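Local atomic coordinates of biotin protein ligase-like protein of unknown function (Silicibacter sp., PDB entry 3BFM), a protein that is of unknown function but resembles biotin protein ligases, and so may handle biotin, lipoate or a related acyl group. Residues Asp22-Ala27 / Arg108-Thr113; Val41-Leu44 / Leu49-Ala52; Ala51-Ala56 / Glu161-His166; Leu91-Ala96 / His224-Thr229. All coordinates share one frame; numbering follows the deposited sequence.

Interaction 1: residues Asp22-Ala27 / Arg108-Thr113. With CA (calcium ion), chain B.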
loop_
_atom_site.group_PDB
_atom_site.type_symbol
_atom_site.label_atom_id
_atom_site.label_comp_id
_atom_site.label_asym_id
_atom_site.label_seq_id
_atom_site.Cartn_x
_atom_site.Cartn_y
_atom_site.Cartn_z
ATOM N N ASP A 22 23.248 -2.025 -0.214
ATOM C CA ASP A 22 22.600 -3.154 -0.878
ATOM C C ASP A 22 21.163 -3.236 -0.361
ATOM O O ASP A 22 20.895 -2.814 0.771
ATOM C CB ASP A 22 23.323 -4.487 -0.624
ATOM C CG ASP A 22 24.782 -4.476 -1.080
ATOM O OD1 ASP A 22 25.121 -3.859 -2.112
ATOM O OD2 ASP A 22 25.596 -5.095 -0.372
ATOM N N PRO A 23 20.234 -3.714 -1.197
ATOM C CA PRO A 23 18.805 -3.650 -0.831
ATOM C C PRO A 23 18.378 -4.238 0.522
ATOM O O PRO A 23 17.696 -3.545 1.293
ATOM C CB PRO A 23 18.131 -4.355 -2.010
ATOM C CG PRO A 23 19.014 -4.054 -3.157
ATOM C CD PRO A 23 20.403 -4.207 -2.565
ATOM N N PHE A 24 18.777 -5.468 0.834
ATOM C CA PHE A 24 18.281 -6.126 2.047
ATOM C C PHE A 24 18.821 -5.352 3.257
ATOM O O PHE A 24 18.039 -4.967 4.137
ATOM C CB PHE A 24 18.705 -7.588 2.063
ATOM C CG PHE A 24 18.194 -8.375 3.260
ATOM C CD1 PHE A 24 16.826 -8.623 3.387
ATOM C CD2 PHE A 24 19.052 -8.849 4.227
ATOM C CE1 PHE A 24 16.329 -9.371 4.425
ATOM C CE2 PHE A 24 18.549 -9.580 5.310
ATOM C CZ PHE A 24 17.205 -9.811 5.412
ATOM N N ASP A 25 20.130 -5.103 3.286
ATOM C CA ASP A 25 20.746 -4.312 4.366
ATOM C C ASP A 25 20.121 -2.936 4.508
ATOM O O ASP A 25 19.742 -2.530 5.625
ATOM C CB ASP A 25 22.241 -4.156 4.132
ATOM C CG ASP A 25 22.937 -3.412 5.273
ATOM O OD1 ASP A 25 23.336 -4.090 6.240
ATOM O OD2 ASP A 25 23.086 -2.164 5.201
ATOM N N LEU A 26 19.996 -2.224 3.383
ATOM C CA LEU A 26 19.448 -0.871 3.389
ATOM C C LEU A 26 17.990 -0.833 3.851
ATOM O O LEU A 26 17.583 0.036 4.629
ATOM C CB LEU A 26 19.563 -0.233 1.991
ATOM C CG LEU A 26 19.102 1.242 1.921
ATOM C CD1 LEU A 26 19.879 2.069 2.950
ATOM C CD2 LEU A 26 19.203 1.799 0.497
ATOM N N ALA A 27 17.186 -1.753 3.336
ATOM C CA ALA A 27 15.793 -1.811 3.783
ATOM C C ALA A 27 15.696 -2.019 5.296
ATOM O O ALA A 27 14.856 -1.396 5.954
ATOM C CB ALA A 27 15.061 -2.912 3.056
ATOM N N ARG A 108 15.354 -13.879 1.769
ATOM C CA ARG A 108 15.832 -13.716 3.135
ATOM C C ARG A 108 14.789 -12.956 3.907
ATOM O O ARG A 108 14.007 -12.174 3.307
ATOM C CB ARG A 108 17.181 -12.956 3.181
ATOM C CG ARG A 108 18.336 -13.826 2.721
ATOM C CD ARG A 108 19.655 -13.152 2.962
ATOM N NE ARG A 108 19.840 -12.073 1.999
ATOM C CZ ARG A 108 20.805 -11.159 2.072
ATOM N NH1 ARG A 108 21.669 -11.177 3.076
ATOM N NH2 ARG A 108 20.895 -10.220 1.138
ATOM N N ILE A 109 14.810 -13.132 5.219
ATOM C CA ILE A 109 13.882 -12.429 6.093
ATOM C C ILE A 109 14.588 -11.942 7.367
ATOM O O ILE A 109 15.417 -12.688 7.942
ATOM C CB ILE A 109 12.637 -13.314 6.416
ATOM C CG1 ILE A 109 11.677 -12.540 7.282
ATOM C CG2 ILE A 109 12.981 -14.669 7.121
ATOM C CD1 ILE A 109 10.228 -13.023 7.152
ATOM N N ALA A 110 14.237 -10.715 7.791
ATOM C CA ALA A 110 14.739 -10.123 9.031
ATOM C C ALA A 110 13.591 -9.437 9.702
ATOM O O ALA A 110 12.573 -9.080 9.079
ATOM C CB ALA A 110 15.881 -9.095 8.790
ATOM N N ALA A 111 13.731 -9.266 10.998
ATOM C CA ALA A 111 12.746 -8.493 11.724
ATOM C C ALA A 111 13.342 -7.755 12.940
ATOM O O ALA A 111 14.488 -7.985 13.314
ATOM C CB ALA A 111 11.574 -9.409 12.131
ATOM N N SER A 112 12.512 -6.917 13.558
ATOM C CA SER A 112 12.942 -5.949 14.573
ATOM C C SER A 112 13.173 -6.637 15.880
ATOM O O SER A 112 13.808 -6.073 16.762
ATOM C CB SER A 112 11.893 -4.849 14.757
ATOM O OG SER A 112 10.700 -5.339 15.384
ATOM N N THR A 113 12.690 -7.873 15.987
ATOM C CA THR A 113 12.744 -8.669 17.208
ATOM C C THR A 113 13.043 -10.115 16.835
ATOM O O THR A 113 12.842 -10.533 15.680
ATOM C CB THR A 113 11.365 -8.634 17.939
ATOM O OG1 THR A 113 11.420 -9.400 19.154
ATOM C CG2 THR A 113 10.310 -9.248 17.058
HETATM CA CA CA B . 25.201 -2.222 -3.802
HETATM O O HOH W 1 25.587 0.027 -4.415
HETATM O O HOH W 2 27.258 -1.717 -2.561
HETATM O O HOH W 3 26.623 -3.715 -4.982
#
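Phe-24 reaches from the first turn of helix 23-32 to strand 102-111 and meets Arg-108 along most of its length. One face of the guanidinium lies over the CD2 side of the ring, CD2 of Phe-24 being 3.6 Å from CZ of Arg-108, with the two planes 32° apart. NH2 of Arg-108 is 3.5 Å from CB of Phe-24 and also forms a salt bridge with Asp-128. The aliphatic part adds a CH-pi contact, CB of Arg-108 sitting 4.1 Å from the ring centroid of Phe-24 and displaced toward the rim. A bend at chi3 (-73°) lets one arginine supply both touches.

Apolar packing finishes the contact at the far end of the ring, where CZ of Phe-24 lies 3.7 Å from CB of Ala-110 and the backbone of Ile-109 borders the edge.

Metal coordination comes from the residue just before the helix. At the N-cap position, OD1 of Asp-22 binds the calcium ion at 2.4 Å, together with Gln-21, Glu-43 and three waters. The whole is a helix laid on a face of the mixed sheet of a biotin/lipoate ligase-like domain, with a calcium site at the helix start.

Interaction 2: residues Val41-Leu44 / Leu49-Ala52. With CA (calcium ion), chain B.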
loop_
_atom_site.group_PDB
_atom_site.type_symbol
_atom_site.label_atom_id
_atom_site.label_comp_id
_atom_site.label_asym_id
_atom_site.label_seq_id
_atom_site.Cartn_x
_atom_site.Cartn_y
_atom_site.Cartn_z
ATOM N N VAL A 41 13.285 -1.488 -1.892
ATOM C CA VAL A 41 14.651 -1.129 -2.266
ATOM C C VAL A 41 15.152 -2.143 -3.268
ATOM O O VAL A 41 14.959 -3.332 -3.074
ATOM C CB VAL A 41 15.588 -1.143 -1.050
ATOM C CG1 VAL A 41 16.995 -0.605 -1.461
ATOM C CG2 VAL A 41 14.991 -0.333 0.093
ATOM N N TYR A 42 15.774 -1.687 -4.350
ATOM C CA TYR A 42 16.237 -2.604 -5.363
ATOM C C TYR A 42 17.587 -2.200 -5.915
ATOM O O TYR A 42 18.050 -1.054 -5.764
ATOM C CB TYR A 42 15.184 -2.741 -6.474
ATOM C CG TYR A 42 14.968 -1.452 -7.256
ATOM C CD1 TYR A 42 15.733 -1.172 -8.357
ATOM C CD2 TYR A 42 13.981 -0.551 -6.885
ATOM C CE1 TYR A 42 15.556 -0.028 -9.070
ATOM C CE2 TYR A 42 13.780 0.635 -7.618
ATOM C CZ TYR A 42 14.564 0.873 -8.693
ATOM O OH TYR A 42 14.406 2.054 -9.412
ATOM N N GLU A 43 18.247 -3.162 -6.542
ATOM C CA GLU A 43 19.552 -2.939 -7.163
ATOM C C GLU A 43 19.635 -3.932 -8.299
ATOM O O GLU A 43 19.585 -5.143 -8.052
ATOM C CB GLU A 43 20.680 -3.160 -6.141
ATOM C CG GLU A 43 22.026 -2.796 -6.651
ATOM C CD GLU A 43 23.082 -2.597 -5.574
ATOM O OE1 GLU A 43 22.970 -3.090 -4.410
ATOM O OE2 GLU A 43 24.108 -1.989 -5.904
ATOM N N LEU A 44 19.685 -3.410 -9.536
ATOM C CA LEU A 44 19.756 -4.235 -10.731
ATOM C C LEU A 44 21.133 -4.109 -11.381
ATOM O O LEU A 44 21.638 -2.987 -11.611
ATOM C CB LEU A 44 18.683 -3.830 -11.759
ATOM C CG LEU A 44 17.296 -4.483 -11.713
ATOM C CD1 LEU A 44 16.433 -3.838 -10.632
ATOM C CD2 LEU A 44 16.607 -4.375 -13.064
ATOM N N LEU A 49 19.819 -9.637 -9.734
ATOM C CA LEU A 49 18.703 -8.793 -9.278
ATOM C C LEU A 49 18.591 -8.885 -7.763
ATOM O O LEU A 49 18.520 -9.973 -7.221
ATOM C CB LEU A 49 17.367 -9.204 -9.931
ATOM C CG LEU A 49 16.047 -8.571 -9.428
ATOM C CD1 LEU A 49 16.057 -7.046 -9.668
ATOM C CD2 LEU A 49 14.823 -9.189 -10.096
ATOM N N ARG A 50 18.579 -7.745 -7.074
ATOM C CA ARG A 50 18.332 -7.760 -5.631
ATOM C C ARG A 50 17.210 -6.812 -5.341
ATOM O O ARG A 50 17.095 -5.778 -6.014
ATOM C CB ARG A 50 19.579 -7.420 -4.808
ATOM C CG ARG A 50 20.648 -8.502 -4.918
ATOM C CD ARG A 50 21.945 -8.050 -4.264
ATOM N NE ARG A 50 22.686 -7.227 -5.190
ATOM C CZ ARG A 50 23.758 -6.508 -4.877
ATOM N NH1 ARG A 50 24.233 -6.476 -3.640
ATOM N NH2 ARG A 50 24.357 -5.803 -5.818
ATOM N N ALA A 51 16.373 -7.172 -4.370
ATOM C CA ALA A 51 15.319 -6.311 -3.943
ATOM C C ALA A 51 14.898 -6.660 -2.555
ATOM O O ALA A 51 15.201 -7.749 -2.040
ATOM C CB ALA A 51 14.144 -6.350 -4.950
ATOM N N ALA A 52 14.265 -5.720 -1.884
ATOM C CA ALA A 52 13.833 -5.976 -0.484
ATOM C C ALA A 52 12.592 -5.134 -0.234
ATOM O O ALA A 52 12.527 -4.000 -0.670
ATOM C CB ALA A 52 14.952 -5.690 0.558
HETATM CA CA CA B . 25.201 -2.222 -3.802
HETATM O O HOH W 4 21.990 -6.438 -7.861
HETATM O O HOH W 3 26.623 -3.715 -4.982
HETATM O O HOH W 1 25.587 0.027 -4.415
HETATM O O HOH W 2 27.258 -1.717 -2.561
#
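Glu-43 and Arg-50 face each other as a hydrogen-bonded pair of antiparallel strands, and their side chains run out side by side. Arg-50 runs outward from CB, which is 4.0 Å from the carbonyl O of Glu-43, and the chain then bends at chi3 (-82°), which brings the guanidinium beside the glutamate. NE gives a hydrogen bond to water 4, which in turn donates to O of Glu-43, so a water closes the loop between side chain and backbone. OE1 of Glu-43 lies over one face of the guanidinium, toward the rim, 3.4 Å from NH2 and 3.5 Å from CZ of Arg-50. The planes are only 11° apart, so the two groups are stacked. NH1 of Arg-50 is 3.7 Å from OE1 of Glu-43 and turns to Asp-22, whose OD1 it meets in a salt bridge.

The backbone frame is a beta hairpin, strands 39-44 and 48-55, within the seven-stranded mixed sheet of the ligase-like domain. Glu-43 and Arg-50 bond in both directions, as do Val-41 and Ala-52.

Beyond the stack, NH2 of Arg-50 donates to water 3, a calcium ligand, while Glu-43 binds the metal with both oxygens, OE1 at 2.5 Å and OE2 at 2.4 Å. A leucine in place of Arg-50 would probably leave water 3 without this donor and the carboxylates of Glu-43 and Asp-22 without their positive partner. On the other face of the sheet, beside Tyr-42 and Ala-51, Leu-44 and Leu-49 lie alongside each other, and helix 156-175 covers this face through Leu-160.

Interaction 3: residues Ala51-Ala56 / Glu161-His166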
loop_
_atom_site.group_PDB
_atom_site.type_symbol
_atom_site.label_atom_id
_atom_site.label_comp_id
_atom_site.label_asym_id
_atom_site.label_seq_id
_atom_site.Cartn_x
_atom_site.Cartn_y
_atom_site.Cartn_z
ATOM N N ALA A 51 16.373 -7.172 -4.370
ATOM C CA ALA A 51 15.319 -6.311 -3.943
ATOM C C ALA A 51 14.898 -6.660 -2.555
ATOM O O ALA A 51 15.201 -7.749 -2.040
ATOM C CB ALA A 51 14.144 -6.350 -4.950
ATOM N N ALA A 52 14.265 -5.720 -1.884
ATOM C CA ALA A 52 13.833 -5.976 -0.484
ATOM C C ALA A 52 12.592 -5.134 -0.234
ATOM O O ALA A 52 12.527 -4.000 -0.670
ATOM C CB ALA A 52 14.952 -5.690 0.558
ATOM N N LEU A 53 11.643 -5.737 0.484
ATOM C CA LEU A 53 10.359 -5.124 0.874
ATOM C C LEU A 53 10.298 -4.921 2.374
ATOM O O LEU A 53 10.580 -5.870 3.144
ATOM C CB LEU A 53 9.195 -6.055 0.578
ATOM C CG LEU A 53 9.173 -6.848 -0.709
ATOM C CD1 LEU A 53 7.920 -7.706 -0.668
ATOM C CD2 LEU A 53 9.167 -5.902 -1.906
ATOM N N VAL A 54 9.892 -3.712 2.786
ATOM C CA VAL A 54 9.626 -3.405 4.203
ATOM C C VAL A 54 8.128 -3.615 4.449
ATOM O O VAL A 54 7.277 -3.062 3.713
ATOM C CB VAL A 54 10.009 -1.959 4.585
ATOM C CG1 VAL A 54 9.550 -1.635 6.022
ATOM C CG2 VAL A 54 11.544 -1.729 4.368
ATOM N N LEU A 55 7.852 -4.433 5.462
ATOM C CA LEU A 55 6.510 -4.799 5.900
ATOM C C LEU A 55 6.343 -4.524 7.406
ATOM O O LEU A 55 7.324 -4.414 8.159
ATOM C CB LEU A 55 6.293 -6.284 5.637
ATOM C CG LEU A 55 6.582 -6.718 4.209
ATOM C CD1 LEU A 55 6.493 -8.234 4.029
ATOM C CD2 LEU A 55 5.588 -6.014 3.299
ATOM N N ALA A 56 5.094 -4.414 7.834
ATOM C CA ALA A 56 4.773 -4.268 9.252
ATOM C C ALA A 56 3.451 -4.944 9.629
ATOM O O ALA A 56 2.487 -4.271 9.977
ATOM C CB ALA A 56 4.754 -2.787 9.630
ATOM N N GLU A 161 8.921 -5.703 -10.905
ATOM C CA GLU A 161 7.591 -5.140 -10.828
ATOM C C GLU A 161 6.570 -6.207 -10.527
ATOM O O GLU A 161 5.671 -6.016 -9.712
ATOM C CB GLU A 161 7.220 -4.506 -12.179
ATOM C CG GLU A 161 7.976 -3.255 -12.469
ATOM C CD GLU A 161 7.761 -2.735 -13.890
ATOM O OE1 GLU A 161 7.248 -3.493 -14.753
ATOM O OE2 GLU A 161 8.075 -1.543 -14.118
ATOM N N SER A 162 6.720 -7.340 -11.200
ATOM C CA SER A 162 5.778 -8.442 -11.061
ATOM C C SER A 162 5.864 -9.087 -9.677
ATOM O O SER A 162 4.850 -9.459 -9.096
ATOM C CB SER A 162 6.020 -9.463 -12.153
ATOM O OG SER A 162 4.952 -10.367 -12.193
ATOM N N TRP A 163 7.078 -9.204 -9.147
ATOM C CA TRP A 163 7.248 -9.776 -7.809
ATOM C C TRP A 163 6.472 -8.880 -6.819
ATOM O O TRP A 163 5.630 -9.336 -6.025
ATOM C CB TRP A 163 8.702 -9.888 -7.439
ATOM C CG TRP A 163 8.933 -10.480 -6.068
ATOM C CD1 TRP A 163 8.473 -11.694 -5.601
ATOM C CD2 TRP A 163 9.716 -9.916 -5.019
ATOM N NE1 TRP A 163 8.914 -11.895 -4.332
ATOM C CE2 TRP A 163 9.679 -10.824 -3.940
ATOM C CE3 TRP A 163 10.424 -8.721 -4.880
ATOM C CZ2 TRP A 163 10.316 -10.567 -2.720
ATOM C CZ3 TRP A 163 11.061 -8.449 -3.664
ATOM C CH2 TRP A 163 11.019 -9.377 -2.610
ATOM N N ALA A 164 6.757 -7.584 -6.882
ATOM C CA ALA A 164 6.073 -6.639 -5.996
ATOM C C ALA A 164 4.549 -6.756 -6.065
ATOM O O ALA A 164 3.876 -6.823 -5.013
ATOM C CB ALA A 164 6.533 -5.207 -6.251
ATOM N N ARG A 165 4.005 -6.789 -7.273
ATOM C CA ARG A 165 2.572 -6.904 -7.476
ATOM C C ARG A 165 2.013 -8.210 -6.942
ATOM O O ARG A 165 0.999 -8.214 -6.214
ATOM C CB ARG A 165 2.177 -6.802 -8.951
ATOM C CG ARG A 165 1.937 -5.430 -9.451
ATOM C CD ARG A 165 1.150 -5.437 -10.760
ATOM N NE ARG A 165 1.673 -6.412 -11.733
ATOM C CZ ARG A 165 2.743 -6.234 -12.519
ATOM N NH1 ARG A 165 3.470 -5.115 -12.473
ATOM N NH2 ARG A 165 3.103 -7.199 -13.359
ATOM N N HIS A 166 2.644 -9.329 -7.265
ATOM C CA HIS A 166 2.119 -10.583 -6.738
ATOM C C HIS A 166 2.306 -10.764 -5.218
ATOM O O HIS A 166 1.436 -11.308 -4.555
ATOM C CB HIS A 166 2.728 -11.778 -7.478
ATOM C CG HIS A 166 2.164 -11.994 -8.831
ATOM N ND1 HIS A 166 2.732 -11.471 -9.962
ATOM C CD2 HIS A 166 1.075 -12.693 -9.238
ATOM C CE1 HIS A 166 2.007 -11.819 -11.017
ATOM N NE2 HIS A 166 1.002 -12.563 -10.601
#
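Leu-53 and Trp-163 approach from opposite directions, the leucine from strand 48-55 and the indole from helix 156-175. The fork of Leu-53 covers one face of the indole at the outer CZ3/CH2 end of its six-membered ring. CZ3 of Trp-163 is 3.6 Å from CD2 of Leu-53, and CH2 of Trp-163 is 3.7 Å from CG of Leu-53, while CD1 of the leucine lies over the same face. Two residues back on the strand, CB of Ala-51 comes obliquely from the other side of the ring plane to CZ3 of Trp-163, at 3.9 Å.

The tryptophan extends this far because its CG stands opposite the backbone N (chi1 -180°), throwing the indole out from the helix toward the sheet. Its polar edge is also held, NE1 donating to the carbonyl O of Cys-71, which limits how the ring can turn. Putting an alanine at Trp-163 would probably open a gap between Leu-53 and Ala-51 and leave the Cys-71 carbonyl without this donor.

Around the contact, helix 67-82 touches Leu-53 through Cys-71, and Leu-127 of strand 123-130 packs against the indole. Helices 156-175 and 67-82 thus share this face of the mixed sheet, Trp-163 reaching from helix 156-175 to strand 48-55 beside helix 67-82.

Interaction 4: residues Leu91-Ala96 / His224-Thr229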
loop_
_atom_site.group_PDB
_atom_site.type_symbol
_atom_site.label_atom_id
_atom_site.label_comp_id
_atom_site.label_asym_id
_atom_site.label_seq_id
_atom_site.Cartn_x
_atom_site.Cartn_y
_atom_site.Cartn_z
ATOM N N LEU A 91 10.214 -23.761 -4.018
ATOM C CA LEU A 91 10.558 -22.970 -2.852
ATOM C C LEU A 91 11.071 -23.844 -1.729
ATOM O O LEU A 91 10.385 -24.769 -1.291
ATOM C CB LEU A 91 9.323 -22.195 -2.370
ATOM C CG LEU A 91 8.593 -21.275 -3.360
ATOM C CD1 LEU A 91 7.252 -20.755 -2.736
ATOM C CD2 LEU A 91 9.522 -20.122 -3.826
ATOM N N ASP A 92 12.272 -23.569 -1.246
ATOM C CA ASP A 92 12.738 -24.240 -0.053
ATOM C C ASP A 92 12.129 -23.600 1.214
ATOM O O ASP A 92 11.864 -22.382 1.307
ATOM C CB ASP A 92 14.264 -24.227 0.001
ATOM C CG ASP A 92 14.841 -25.208 1.001
ATOM O OD1 ASP A 92 14.522 -25.094 2.209
ATOM O OD2 ASP A 92 15.655 -26.073 0.563
ATOM N N TRP A 93 11.940 -24.435 2.236
ATOM C CA TRP A 93 11.399 -23.963 3.500
ATOM C C TRP A 93 12.230 -22.798 4.063
ATOM O O TRP A 93 11.686 -21.843 4.642
ATOM C CB TRP A 93 11.390 -25.140 4.483
ATOM C CG TRP A 93 10.947 -24.799 5.832
ATOM C CD1 TRP A 93 9.680 -24.679 6.277
ATOM C CD2 TRP A 93 11.797 -24.533 6.946
ATOM N NE1 TRP A 93 9.677 -24.329 7.600
ATOM C CE2 TRP A 93 10.970 -24.216 8.037
ATOM C CE3 TRP A 93 13.169 -24.485 7.110
ATOM C CZ2 TRP A 93 11.485 -23.905 9.291
ATOM C CZ3 TRP A 93 13.683 -24.166 8.334
ATOM C CH2 TRP A 93 12.851 -23.886 9.413
ATOM N N ASN A 94 13.539 -22.895 3.886
ATOM C CA ASN A 94 14.508 -21.890 4.406
ATOM C C ASN A 94 14.644 -20.638 3.575
ATOM O O ASN A 94 15.425 -19.751 3.914
ATOM C CB ASN A 94 15.878 -22.495 4.665
ATOM C CG ASN A 94 16.631 -22.911 3.394
ATOM O OD1 ASN A 94 16.315 -22.509 2.259
ATOM N ND2 ASN A 94 17.604 -23.795 3.586
ATOM N N GLY A 95 13.887 -20.564 2.496
ATOM C CA GLY A 95 13.924 -19.398 1.627
ATOM C C GLY A 95 14.715 -19.548 0.336
ATOM O O GLY A 95 14.606 -18.679 -0.547
ATOM N N ALA A 96 15.517 -20.593 0.205
ATOM C CA ALA A 96 16.231 -20.833 -1.032
ATOM C C ALA A 96 15.291 -21.035 -2.207
ATOM O O ALA A 96 14.149 -21.535 -2.060
ATOM C CB ALA A 96 17.191 -22.020 -0.903
ATOM N N HIS A 224 10.526 -33.545 15.067
ATOM C CA HIS A 224 11.064 -32.259 15.503
ATOM C C HIS A 224 10.197 -31.186 14.915
ATOM O O HIS A 224 9.715 -31.331 13.786
ATOM C CB HIS A 224 12.489 -32.077 14.997
ATOM C CG HIS A 224 13.417 -33.156 15.420
ATOM N ND1 HIS A 224 13.903 -33.243 16.705
ATOM C CD2 HIS A 224 13.944 -34.205 14.745
ATOM C CE1 HIS A 224 14.696 -34.294 16.802
ATOM N NE2 HIS A 224 14.727 -34.903 15.630
ATOM N N LEU A 225 9.967 -30.128 15.692
ATOM C CA LEU A 225 9.383 -28.893 15.160
ATOM C C LEU A 225 10.469 -27.823 15.094
ATOM O O LEU A 225 11.040 -27.444 16.103
ATOM C CB LEU A 225 8.199 -28.412 16.005
ATOM C CG LEU A 225 7.550 -27.092 15.572
ATOM C CD1 LEU A 225 6.796 -27.307 14.325
ATOM C CD2 LEU A 225 6.597 -26.575 16.645
ATOM N N ILE A 226 10.750 -27.352 13.889
ATOM C CA ILE A 226 11.745 -26.302 13.681
ATOM C C ILE A 226 10.962 -25.053 13.316
ATOM O O ILE A 226 10.415 -24.965 12.209
ATOM C CB ILE A 226 12.731 -26.670 12.575
ATOM C CG1 ILE A 226 13.222 -28.116 12.739
ATOM C CG2 ILE A 226 13.894 -25.668 12.540
ATOM C CD1 ILE A 226 14.130 -28.332 13.914
ATOM N N PRO A 227 10.860 -24.091 14.259
ATOM C CA PRO A 227 10.078 -22.915 13.930
ATOM C C PRO A 227 10.766 -22.092 12.810
ATOM O O PRO A 227 11.992 -22.052 12.719
ATOM C CB PRO A 227 10.044 -22.113 15.253
ATOM C CG PRO A 227 10.612 -22.976 16.289
ATOM C CD PRO A 227 11.431 -24.008 15.614
ATOM N N LEU A 228 9.966 -21.418 11.993
ATOM C CA LEU A 228 10.493 -20.654 10.875
ATOM C C LEU A 228 11.328 -19.445 11.349
ATOM O O LEU A 228 12.220 -18.982 10.623
ATOM C CB LEU A 228 9.362 -20.232 9.949
ATOM C CG LEU A 228 9.786 -19.615 8.611
ATOM C CD1 LEU A 228 10.773 -20.465 7.831
ATOM C CD2 LEU A 228 8.522 -19.315 7.798
ATOM N N THR A 229 11.105 -18.999 12.592
ATOM C CA THR A 229 11.963 -17.985 13.233
ATOM C C THR A 229 13.467 -18.315 13.211
ATOM O O THR A 229 14.307 -17.386 13.206
ATOM C CB THR A 229 11.493 -17.649 14.670
ATOM O OG1 THR A 229 11.365 -18.855 15.417
ATOM C CG2 THR A 229 10.140 -17.003 14.665
#
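Trp-93 is the residue of the 91-96 loop that reaches the 224-229 segment, and the residue before it helps to set the loop. Asp-92 takes the backbone N of Asn-94 on its OD1 at 2.9 Å, an Asx turn, and the same carboxylate makes a salt bridge with Arg-197.

At Trp-93 the side chain leaves with CG opposite the backbone N (chi1 176°), and the indole passes between Ile-226 and Leu-228. CD1 of Leu-228 lies over one face, 4.1 Å from the centroid of the six-membered ring of Trp-93, a CH-pi contact. The side chains of Trp-93 and Ile-226 cross at about a right angle, CH2 of Trp-93 being 3.7 Å from CG2 of Ile-226; CZ2 of Trp-93 comes within 3.3 Å of O of Ile-226. NE1 donates to the carbonyl O of Phe-213. This indole joins the ligase-like region to the small C-terminal region of the DUF4444 family, whose three-stranded antiparallel sheet ends in strand 223-226.

Further on, Asn-94 does the same as Asp-92: its OD1 accepts from N of Ala-96 at 2.9 Å, a second Asx turn. Gly-95 closes a type I beta turn, its N bonded to O of Asp-92, and O of Ala-96 takes N of Asp-92.

How the interactions relate
Interactions 1, 2 and 3 all bear on the seven-stranded mixed sheet of the ligase-like domain. Interaction 2 is nested along the chain inside the loop closed by interaction 1, their centres about 12 Å apart, and the two meet at the calcium ion, which Asp-22 of one and Glu-43 of the other both bind. Interaction 3 shares strand 48-55 with interaction 2; there Ala-52 touches Pro-23 and Ala-27 of helix 23-32 on one face, while Ala-51 and Leu-53 meet helix 156-175 on the other. Interactions 1, 3 and 4 cross one another in sequence, whereas interaction 2 closes before 4 opens. Interaction 4, centred about 23 Å from interaction 2, ties the C-terminal region to the ligase-like part.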